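Local coordinates for DUF72 domain-containing protein (PDB 1VPQ) that is of unknown function but belongs to the DUF72 family and folds as a TIM-type beta/alpha barrel, at residues G28-E33 and Q257-A262; P113-Q118 and E146-E151; A125-S130 and V138-K143; E165-L170 and I194-Y199. One frame throughout, in Å; residues are numbered along the deposited sequence.

Contact 1. Residues G28-E33 and Q257-A262; sequences GVVYPE and QAAINA
V30 faces A259 with both of its methyls, so that the single side-chain carbon of the alanine lies in the fork of the valine. CG2 of V30 is 3.6 Å from A259 CB, and CG1 of V30 stands only slightly farther, 3.8 Å from the same atom. The fork opens onto the helix because CG1 of V30 lies anti to the carbonyl carbon (chi1 -68°), which places CG2 between the backbone N and the carbonyl carbon. CG1 also serves a second neighbour, I260, whose CG1 it approaches to 4.1 Å at a slant. The two segments come from far apart in the chain: G28-E33 belongs to the long loop that follows strand 13-18, and Q257-A262 forms the opening turns of the last helix, 257-270, which follows strand 245-250. In this eight-stranded parallel beta/alpha barrel those two strands are neighbours, and the contact lays the loop of the first strand against the helix of the last. I260 runs out extended (chi2 170°), which brings its CD1 to 4.1 Å from CG1 of V29; these two side chains meet nearly at right angles. The bend that presents the two valines is closed by a backbone hydrogen bond from G28 N to Y31 O, 2.7 Å long. Y31 itself packs elsewhere, its ring stacked on F40 and its hydroxyl bonded to F21 O, while A258 of the helix packs on T18 and F250 in the barrel strands.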
# COMPACT_ATOMS: atom_id res chain seq x y z
N GLY A 28 9.01 -15.88 15.59
CA GLY A 28 10.11 -16.81 15.30
C GLY A 28 10.76 -16.56 13.95
O GLY A 28 11.46 -17.42 13.41
N VAL A 29 10.50 -15.37 13.40
CA VAL A 29 11.07 -14.92 12.15
C VAL A 29 11.62 -13.52 12.42
O VAL A 29 12.81 -13.37 12.64
CB VAL A 29 10.04 -14.95 10.99
CG1 VAL A 29 10.65 -14.43 9.69
CG2 VAL A 29 9.52 -16.37 10.79
N VAL A 30 10.74 -12.51 12.45
CA VAL A 30 11.16 -11.15 12.83
C VAL A 30 10.64 -10.71 14.19
O VAL A 30 11.16 -9.77 14.77
CB VAL A 30 10.77 -10.07 11.78
CG1 VAL A 30 11.58 -10.26 10.50
CG2 VAL A 30 9.27 -10.07 11.50
N TYR A 31 9.60 -11.39 14.68
CA TYR A 31 9.14 -11.19 16.05
C TYR A 31 9.68 -12.31 16.94
O TYR A 31 9.78 -13.46 16.50
CB TYR A 31 7.60 -11.17 16.13
CG TYR A 31 6.91 -9.99 15.47
CD1 TYR A 31 7.51 -8.73 15.40
CD2 TYR A 31 5.63 -10.12 14.95
CE1 TYR A 31 6.87 -7.65 14.81
CE2 TYR A 31 4.97 -9.05 14.35
CZ TYR A 31 5.60 -7.81 14.29
OH TYR A 31 4.96 -6.74 13.70
N PRO A 32 10.01 -11.98 18.20
CA PRO A 32 10.44 -13.04 19.10
C PRO A 32 9.33 -14.07 19.27
O PRO A 32 8.15 -13.72 19.23
CB PRO A 32 10.69 -12.30 20.42
CG PRO A 32 10.87 -10.88 20.05
CD PRO A 32 10.00 -10.66 18.87
N GLU A 33 9.72 -15.32 19.43
CA GLU A 33 8.78 -16.43 19.61
C GLU A 33 7.64 -16.09 20.57
O GLU A 33 6.48 -16.35 20.29
CB GLU A 33 9.52 -17.66 20.12
CG GLU A 33 10.31 -18.40 19.06
CD GLU A 33 9.46 -19.39 18.29
OE1 GLU A 33 8.90 -20.32 18.93
OE2 GLU A 33 9.36 -19.27 17.06
N GLN A 257 8.54 -12.65 5.19
CA GLN A 257 9.41 -12.34 4.08
C GLN A 257 9.40 -10.84 3.78
O GLN A 257 10.44 -10.25 3.54
CB GLN A 257 9.03 -13.17 2.85
CG GLN A 257 9.53 -14.61 2.98
CD GLN A 257 8.90 -15.60 2.02
OE1 GLN A 257 7.69 -15.59 1.80
NE2 GLN A 257 9.72 -16.49 1.47
N ALA A 258 8.21 -10.24 3.85
CA ALA A 258 8.04 -8.80 3.66
C ALA A 258 8.85 -7.98 4.66
O ALA A 258 9.50 -7.00 4.30
CB ALA A 258 6.58 -8.42 3.75
N ALA A 259 8.80 -8.39 5.93
CA ALA A 259 9.54 -7.73 7.00
C ALA A 259 11.05 -7.85 6.78
O ALA A 259 11.77 -6.87 6.90
CB ALA A 259 9.13 -8.29 8.34
N ILE A 260 11.51 -9.06 6.44
CA ILE A 260 12.92 -9.30 6.10
C ILE A 260 13.37 -8.36 4.99
O ILE A 260 14.34 -7.60 5.16
CB ILE A 260 13.19 -10.78 5.68
CG1 ILE A 260 13.08 -11.70 6.91
CG2 ILE A 260 14.58 -10.96 5.06
CD1 ILE A 260 13.07 -13.19 6.60
N ASN A 261 12.67 -8.38 3.86
CA ASN A 261 13.00 -7.53 2.73
C ASN A 261 12.89 -6.03 3.05
O ASN A 261 13.70 -5.23 2.58
CB ASN A 261 12.12 -7.86 1.51
CG ASN A 261 12.44 -9.21 0.89
OD1 ASN A 261 11.59 -9.81 0.24
ND2 ASN A 261 13.66 -9.70 1.09
N ALA A 262 11.89 -5.66 3.84
CA ALA A 262 11.69 -4.25 4.19
C ALA A 262 12.84 -3.75 5.06
O ALA A 262 13.28 -2.60 4.93
CB ALA A 262 10.34 -4.05 4.89

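Contact 2. Residues P113-Q118 and E146-E151; sequences PLIEEQ and ESYPYE
I115, on the last turn of helix 101-116, reaches with its CD1 to two tyrosines, Y148 and Y150, in the link between helix 135-147 and strand 152-155. The contact thus brings together two helix-to-strand turns of the beta/alpha barrel; helix 101-116 closes in a Schellman motif, Q118 having positive phi and its N bonded to I115 O. In the second segment S147 comes first, near the close of its helix, its OG turned back to L144 O. At Y148 the ring leaves with CG anti to the backbone N (chi1 -170°), carrying OH to 3.9 Å from I115 CD1; the polar partner of this hydroxyl is T123 OG1, in the strand behind. P149 then lays its CG over the centre of the Y150 ring, 3.9 Å above the plane, while Y148 CE1 sits at the edge of that ring. I115 meets the Y150 ring obliquely, its CD1 lying 3.7 Å from Y150 CD2. The backbone of this turn is drawn together by R145, whose NH2 bonds to the carbonyl oxygens of both Y148 and Y150. Last, E151 joins strand 120-126 through a backbone bond to T123, and its O lies in plane at the edge of the Y148 ring.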
# COMPACT_ATOMS: atom_id res chain seq x y z
N PRO A 113 -10.54 11.67 12.13
CA PRO A 113 -9.63 11.78 13.28
C PRO A 113 -8.16 11.90 12.90
O PRO A 113 -7.48 12.87 13.25
CB PRO A 113 -9.85 10.43 14.02
CG PRO A 113 -10.91 9.69 13.26
CD PRO A 113 -11.62 10.72 12.45
N LEU A 114 -7.68 10.91 12.15
CA LEU A 114 -6.26 10.66 12.04
C LEU A 114 -5.59 11.53 10.99
O LEU A 114 -4.39 11.74 11.03
CB LEU A 114 -6.02 9.17 11.80
CG LEU A 114 -6.74 8.34 12.88
CD1 LEU A 114 -6.51 6.85 12.74
CD2 LEU A 114 -6.32 8.79 14.29
N ILE A 115 -6.39 12.06 10.07
CA ILE A 115 -5.91 13.09 9.16
C ILE A 115 -5.68 14.38 9.96
O ILE A 115 -4.65 15.02 9.82
CB ILE A 115 -6.89 13.33 7.99
CG1 ILE A 115 -7.03 12.06 7.15
CG2 ILE A 115 -6.40 14.48 7.09
CD1 ILE A 115 -8.05 12.14 6.04
N GLU A 116 -6.64 14.72 10.82
CA GLU A 116 -6.53 15.91 11.69
C GLU A 116 -5.34 15.81 12.65
O GLU A 116 -4.71 16.82 12.97
CB GLU A 116 -7.81 16.12 12.50
CG GLU A 116 -9.05 16.43 11.67
CD GLU A 116 -9.04 17.83 11.07
OE1 GLU A 116 -9.12 18.82 11.85
OE2 GLU A 116 -8.95 17.93 9.83
N GLU A 117 -5.03 14.59 13.08
CA GLU A 117 -3.88 14.32 13.95
C GLU A 117 -2.60 14.08 13.16
O GLU A 117 -1.56 13.77 13.73
CB GLU A 117 -4.17 13.13 14.86
CG GLU A 117 -5.29 13.42 15.83
CD GLU A 117 -5.70 12.23 16.66
OE1 GLU A 117 -5.06 11.17 16.56
OE2 GLU A 117 -6.69 12.37 17.41
N GLN A 118 -2.69 14.22 11.84
CA GLN A 118 -1.53 14.17 10.95
C GLN A 118 -0.81 12.82 10.99
O GLN A 118 0.41 12.75 10.86
CB GLN A 118 -0.57 15.30 11.28
CG GLN A 118 -1.26 16.63 11.45
CD GLN A 118 -0.35 17.80 11.22
OE1 GLN A 118 -0.58 18.61 10.32
NE2 GLN A 118 0.71 17.90 12.02
N GLU A 146 -13.64 13.00 -7.05
CA GLU A 146 -14.55 14.00 -6.49
C GLU A 146 -15.28 13.59 -5.19
O GLU A 146 -15.78 14.46 -4.47
CB GLU A 146 -15.52 14.52 -7.55
CG GLU A 146 -16.47 13.50 -8.17
CD GLU A 146 -17.09 14.01 -9.48
OE1 GLU A 146 -16.42 14.75 -10.23
OE2 GLU A 146 -18.26 13.67 -9.75
N SER A 147 -15.32 12.29 -4.86
CA SER A 147 -15.88 11.83 -3.59
C SER A 147 -14.94 11.99 -2.40
O SER A 147 -15.39 11.95 -1.25
CB SER A 147 -16.29 10.35 -3.69
OG SER A 147 -15.17 9.49 -3.58
N TYR A 148 -13.65 12.16 -2.66
CA TYR A 148 -12.62 12.13 -1.62
C TYR A 148 -11.57 13.22 -1.84
O TYR A 148 -10.74 13.08 -2.73
CB TYR A 148 -11.93 10.76 -1.61
CG TYR A 148 -11.03 10.56 -0.41
CD1 TYR A 148 -11.57 10.37 0.86
CD2 TYR A 148 -9.65 10.55 -0.54
CE1 TYR A 148 -10.76 10.18 1.96
CE2 TYR A 148 -8.83 10.37 0.56
CZ TYR A 148 -9.39 10.18 1.80
OH TYR A 148 -8.57 10.00 2.88
N PRO A 149 -11.59 14.29 -1.02
CA PRO A 149 -10.71 15.45 -1.22
C PRO A 149 -9.31 15.41 -0.57
O PRO A 149 -8.67 16.45 -0.48
CB PRO A 149 -11.51 16.59 -0.58
CG PRO A 149 -12.16 15.92 0.59
CD PRO A 149 -12.46 14.49 0.15
N TYR A 150 -8.86 14.25 -0.12
CA TYR A 150 -7.56 14.15 0.55
C TYR A 150 -6.60 13.33 -0.27
O TYR A 150 -6.96 12.80 -1.32
CB TYR A 150 -7.73 13.57 1.95
CG TYR A 150 -8.70 14.36 2.78
CD1 TYR A 150 -8.47 15.70 3.06
CD2 TYR A 150 -9.87 13.79 3.26
CE1 TYR A 150 -9.35 16.45 3.80
CE2 TYR A 150 -10.77 14.53 4.02
CZ TYR A 150 -10.50 15.86 4.28
OH TYR A 150 -11.38 16.61 5.02
N GLU A 151 -5.36 13.23 0.19
CA GLU A 151 -4.31 12.56 -0.57
C GLU A 151 -4.73 11.15 -0.99
O GLU A 151 -4.99 10.30 -0.15
CB GLU A 151 -3.00 12.52 0.24
CG GLU A 151 -2.23 13.84 0.28
CD GLU A 151 -1.54 14.19 -1.03
OE1 GLU A 151 -1.59 13.39 -1.98
OE2 GLU A 151 -0.93 15.29 -1.11

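Contact 3. Residues A125-S130 and V138-K143; sequences AQFPFS and VEYLEK. With SO4 (sulfate ion), chain C.
Within the beta-alpha-beta unit of strand 120-126, helix 135-147 and strand 152-155, F127 packs the end of the first strand against the helix, toward which it turns its ring. Y140 and L141, consecutive residues on that helix, meet the outer end of the ring with different atoms. CD2 of L141 lies obliquely against it, 3.7 Å from F127 CZ, the two side chains passing each other in opposite senses. CE2 of Y140 comes to the ring's edge, near its plane, 4.1 Å from F127 CE2. The tyrosine ring is carried out from the helix beside the phenylalanine by a chi1 of -179°, with CG beside the carbonyl carbon and opposite the amide nitrogen. Around them F131 stacks on F127, W94 meets Y140 edge-to-face, and the hydroxyl of Y140 is bonded to V89 O. Two residues on, the chain turns toward a bound sulfate, probably from the crystallisation liquor. F129 N is hydrogen-bonded to its O3, though the modelled 2.5 Å is very short and the exact length doubtful, and R157 NE holds the same ion. The sulfate lies just past the C-terminal end of the strand, the side of the barrel on which TIM-barrel enzymes have their active sites, although a sulfate from the liquor does not by itself identify a site here. Between these two segments, by contrast, no hydrogen bond crosses: the interface is buried and apolar, so it rests on the shape fit of F127, Y140 and L141, and its one hydroxyl, that of Y140, is satisfied elsewhere.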
# COMPACT_ATOMS: atom_id res chain seq x y z
N ALA A 125 -6.27 3.24 -3.20
CA ALA A 125 -7.31 2.54 -3.94
C ALA A 125 -6.63 1.54 -4.87
O ALA A 125 -6.10 1.93 -5.92
CB ALA A 125 -8.17 3.52 -4.73
N GLN A 126 -6.65 0.27 -4.48
CA GLN A 126 -6.03 -0.80 -5.26
C GLN A 126 -7.11 -1.64 -5.94
O GLN A 126 -7.95 -2.24 -5.28
CB GLN A 126 -5.12 -1.67 -4.38
CG GLN A 126 -4.63 -2.99 -5.00
CD GLN A 126 -5.52 -4.18 -4.64
OE1 GLN A 126 -5.75 -4.47 -3.47
NE2 GLN A 126 -6.03 -4.87 -5.66
N PHE A 127 -7.05 -1.70 -7.27
CA PHE A 127 -8.08 -2.32 -8.08
C PHE A 127 -7.67 -3.71 -8.54
O PHE A 127 -6.50 -3.96 -8.81
CB PHE A 127 -8.37 -1.43 -9.28
CG PHE A 127 -9.06 -0.16 -8.91
CD1 PHE A 127 -8.34 0.95 -8.52
CD2 PHE A 127 -10.45 -0.09 -8.92
CE1 PHE A 127 -8.98 2.11 -8.15
CE2 PHE A 127 -11.10 1.07 -8.56
CZ PHE A 127 -10.37 2.17 -8.18
N PRO A 128 -8.65 -4.63 -8.63
CA PRO A 128 -8.32 -6.01 -8.98
C PRO A 128 -8.02 -6.20 -10.48
O PRO A 128 -8.08 -5.24 -11.28
CB PRO A 128 -9.58 -6.78 -8.57
CG PRO A 128 -10.68 -5.79 -8.69
CD PRO A 128 -10.09 -4.44 -8.43
N PHE A 129 -7.66 -7.43 -10.82
CA PHE A 129 -7.33 -7.84 -12.19
C PHE A 129 -8.48 -7.56 -13.15
O PHE A 129 -8.26 -7.14 -14.29
CB PHE A 129 -6.99 -9.33 -12.21
CG PHE A 129 -6.40 -9.81 -13.50
CD1 PHE A 129 -5.11 -9.47 -13.85
CD2 PHE A 129 -7.13 -10.62 -14.36
CE1 PHE A 129 -4.56 -9.92 -15.04
CE2 PHE A 129 -6.59 -11.07 -15.55
CZ PHE A 129 -5.30 -10.72 -15.89
N SER A 130 -9.70 -7.80 -12.67
CA SER A 130 -10.94 -7.59 -13.45
C SER A 130 -11.24 -6.13 -13.80
O SER A 130 -12.04 -5.87 -14.69
CB SER A 130 -12.13 -8.15 -12.68
OG SER A 130 -12.22 -7.51 -11.42
N VAL A 138 -12.65 4.79 -16.31
CA VAL A 138 -12.01 6.09 -16.12
C VAL A 138 -13.01 7.09 -15.55
O VAL A 138 -12.69 7.86 -14.65
CB VAL A 138 -11.42 6.66 -17.43
CG1 VAL A 138 -10.91 8.09 -17.21
CG2 VAL A 138 -10.30 5.78 -17.94
N GLU A 139 -14.23 7.07 -16.09
CA GLU A 139 -15.31 7.87 -15.53
C GLU A 139 -15.47 7.54 -14.05
O GLU A 139 -15.64 8.44 -13.22
CB GLU A 139 -16.63 7.65 -16.28
CG GLU A 139 -17.73 8.62 -15.87
CD GLU A 139 -18.99 8.51 -16.72
OE1 GLU A 139 -19.11 7.56 -17.54
OE2 GLU A 139 -19.88 9.39 -16.57
N TYR A 140 -15.39 6.25 -13.72
CA TYR A 140 -15.50 5.82 -12.32
C TYR A 140 -14.40 6.43 -11.45
O TYR A 140 -14.65 6.84 -10.32
CB TYR A 140 -15.50 4.29 -12.20
CG TYR A 140 -15.64 3.84 -10.78
CD1 TYR A 140 -16.89 3.70 -10.20
CD2 TYR A 140 -14.52 3.59 -9.99
CE1 TYR A 140 -17.03 3.31 -8.87
CE2 TYR A 140 -14.65 3.19 -8.66
CZ TYR A 140 -15.91 3.05 -8.11
OH TYR A 140 -16.06 2.65 -6.80
N LEU A 141 -13.18 6.48 -11.98
CA LEU A 141 -12.06 7.08 -11.26
C LEU A 141 -12.29 8.58 -11.02
O LEU A 141 -11.89 9.12 -9.99
CB LEU A 141 -10.73 6.84 -12.01
CG LEU A 141 -10.14 5.41 -12.04
CD1 LEU A 141 -8.86 5.38 -12.87
CD2 LEU A 141 -9.87 4.85 -10.65
N GLU A 142 -12.94 9.25 -11.97
CA GLU A 142 -13.35 10.64 -11.77
C GLU A 142 -14.39 10.78 -10.64
O GLU A 142 -14.36 11.74 -9.88
CB GLU A 142 -13.89 11.24 -13.07
CG GLU A 142 -14.64 12.56 -12.94
CD GLU A 142 -13.81 13.68 -12.38
OE1 GLU A 142 -12.61 13.47 -12.09
OE2 GLU A 142 -14.34 14.80 -12.23
N LYS A 143 -15.30 9.81 -10.51
CA LYS A 143 -16.29 9.83 -9.44
C LYS A 143 -15.63 9.64 -8.07
O LYS A 143 -15.99 10.31 -7.10
CB LYS A 143 -17.39 8.79 -9.68
CG LYS A 143 -18.25 9.10 -10.91
CD LYS A 143 -19.25 8.00 -11.21
CE LYS A 143 -20.20 8.40 -12.34
NZ LYS A 143 -21.31 7.40 -12.49
S SO4 C . -6.67 -9.87 -7.90
O1 SO4 C . -6.96 -9.31 -6.59
O2 SO4 C . -7.45 -11.06 -8.14
O3 SO4 C . -7.02 -8.90 -8.93
O4 SO4 C . -5.25 -10.19 -8.01

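Contact 4. Residues E165-L170 and I194-Y199; sequences ETYEFL and ITTTDY
Y167 lies with its ring against I194 and T196, two residues of the loop that leads into strand 199-204. From CB the ring is directed toward this loop, CG anti to the carbonyl carbon (chi1 -62°). CD1 comes next and meets the CG2 methyl of I194 at 3.8 Å; the CG2 methyl of T196 lies beside the same atom, near the ring plane. Farther out, CE1 is 3.9 Å from I194 CD1, which sits over one face as a CH-pi contact, 4.3 Å from the ring centroid and 27° off its normal. In the barrel this joins helix 164-173 to the long connection after strand 176-181, which takes the place of the helix usual between successive TIM-barrel strands. At the tip, OH bonds to D162 OD1. The ring as a whole also meets F177 edge-to-face. A leucine in place of Y167 would probably leave D162 OD1 without this partner and open a gap beneath I194 CD1. One turn on, L170 CB packs on T196 CG2 at 3.8 Å, while T196 OG1 is bonded to I175 O. Beyond it T197 forms an ST turn, its OG1 accepting from Y199 N at 3.2 Å.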
# COMPACT_ATOMS: atom_id res chain seq x y z
N GLU A 165 -2.70 7.72 -21.72
CA GLU A 165 -3.95 8.31 -21.27
C GLU A 165 -4.16 8.16 -19.76
O GLU A 165 -4.71 9.05 -19.11
CB GLU A 165 -5.13 7.68 -22.02
CG GLU A 165 -5.29 8.15 -23.48
CD GLU A 165 -4.71 7.18 -24.52
OE1 GLU A 165 -3.65 6.55 -24.29
OE2 GLU A 165 -5.33 7.08 -25.60
N THR A 166 -3.71 7.02 -19.22
CA THR A 166 -3.87 6.73 -17.79
C THR A 166 -3.05 7.67 -16.91
O THR A 166 -3.55 8.14 -15.89
CB THR A 166 -3.50 5.28 -17.46
OG1 THR A 166 -4.39 4.39 -18.16
CG2 THR A 166 -3.61 5.02 -15.98
N TYR A 167 -1.82 7.95 -17.31
CA TYR A 167 -0.94 8.84 -16.55
C TYR A 167 -1.36 10.30 -16.69
O TYR A 167 -1.25 11.07 -15.75
CB TYR A 167 0.52 8.65 -16.99
CG TYR A 167 0.98 7.26 -16.72
CD1 TYR A 167 1.47 6.90 -15.47
CD2 TYR A 167 0.86 6.27 -17.69
CE1 TYR A 167 1.85 5.61 -15.19
CE2 TYR A 167 1.24 4.96 -17.42
CZ TYR A 167 1.74 4.64 -16.17
OH TYR A 167 2.13 3.35 -15.90
N GLU A 168 -1.82 10.67 -17.88
CA GLU A 168 -2.40 11.99 -18.12
C GLU A 168 -3.63 12.21 -17.24
O GLU A 168 -3.81 13.29 -16.68
CB GLU A 168 -2.76 12.17 -19.60
CG GLU A 168 -1.52 12.25 -20.50
CD GLU A 168 -1.84 12.58 -21.96
OE1 GLU A 168 -2.92 12.19 -22.45
OE2 GLU A 168 -0.98 13.23 -22.62
N PHE A 169 -4.47 11.19 -17.13
CA PHE A 169 -5.64 11.28 -16.26
C PHE A 169 -5.23 11.51 -14.80
O PHE A 169 -5.74 12.42 -14.14
CB PHE A 169 -6.53 10.03 -16.38
CG PHE A 169 -7.67 10.04 -15.40
CD1 PHE A 169 -8.83 10.76 -15.66
CD2 PHE A 169 -7.56 9.38 -14.19
CE1 PHE A 169 -9.88 10.78 -14.74
CE2 PHE A 169 -8.60 9.41 -13.27
CZ PHE A 169 -9.75 10.11 -13.54
N LEU A 170 -4.33 10.67 -14.30
CA LEU A 170 -3.88 10.77 -12.92
C LEU A 170 -3.32 12.17 -12.64
O LEU A 170 -3.74 12.82 -11.70
CB LEU A 170 -2.85 9.69 -12.60
CG LEU A 170 -3.31 8.23 -12.68
CD1 LEU A 170 -2.16 7.29 -12.43
CD2 LEU A 170 -4.43 7.93 -11.69
N ILE A 194 7.30 5.88 -12.18
CA ILE A 194 6.77 7.14 -12.71
C ILE A 194 6.04 7.89 -11.61
O ILE A 194 5.42 7.28 -10.72
CB ILE A 194 5.77 6.87 -13.88
CG1 ILE A 194 6.52 6.45 -15.14
CG2 ILE A 194 4.90 8.10 -14.20
CD1 ILE A 194 5.63 5.79 -16.14
N THR A 195 6.11 9.22 -11.67
CA THR A 195 5.36 10.08 -10.75
C THR A 195 4.30 10.90 -11.48
O THR A 195 4.57 11.47 -12.54
CB THR A 195 6.28 11.04 -9.95
OG1 THR A 195 7.06 11.83 -10.86
CG2 THR A 195 7.19 10.27 -9.03
N THR A 196 3.11 10.95 -10.90
CA THR A 196 2.00 11.75 -11.43
C THR A 196 1.67 12.95 -10.52
O THR A 196 0.84 13.78 -10.88
CB THR A 196 0.75 10.90 -11.52
OG1 THR A 196 0.46 10.35 -10.23
CG2 THR A 196 0.94 9.77 -12.52
N THR A 197 2.32 13.00 -9.36
CA THR A 197 2.04 14.00 -8.32
C THR A 197 3.36 14.42 -7.68
O THR A 197 4.42 14.26 -8.28
CB THR A 197 1.08 13.42 -7.24
OG1 THR A 197 1.68 12.28 -6.62
CG2 THR A 197 -0.24 13.01 -7.85
N ASP A 198 3.28 14.99 -6.47
CA ASP A 198 4.46 15.34 -5.68
C ASP A 198 4.65 14.35 -4.52
O ASP A 198 5.25 14.69 -3.49
CB ASP A 198 4.36 16.79 -5.16
CG ASP A 198 3.11 17.05 -4.33
OD1 ASP A 198 2.19 16.21 -4.31
OD2 ASP A 198 3.04 18.12 -3.69
N TYR A 199 4.14 13.13 -4.72
CA TYR A 199 4.44 11.99 -3.86
C TYR A 199 4.63 10.74 -4.72
O TYR A 199 4.01 10.59 -5.77
CB TYR A 199 3.31 11.76 -2.85
CG TYR A 199 3.20 12.89 -1.86
CD1 TYR A 199 4.02 12.93 -0.74
CD2 TYR A 199 2.31 13.95 -2.07
CE1 TYR A 199 3.94 13.99 0.16
CE2 TYR A 199 2.23 15.01 -1.17
CZ TYR A 199 3.05 15.02 -0.05
OH TYR A 199 2.99 16.06 0.85

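Overall arrangement
Contacts 2, 3 and 4 gather on one side of the barrel, and contact 1 lies across the chain's centre from them, its centre 31 to 33 Å from theirs. All three are nested within the long stretch of chain that contact 1 closes. Contacts 3 and 4 have centres 14 Å apart; F169 packs on helix 135-147, its CE2 3.6 Å from L141 CB, where helices 135-147 and 164-173 meet. Contact 2 shares helix 135-147 with contact 3 (centres 19 Å apart) and touches contact 4 where E151 OE2 comes to 3.2 Å from Y199 CE2. Among the four, the bound sulfate belongs to contact 3.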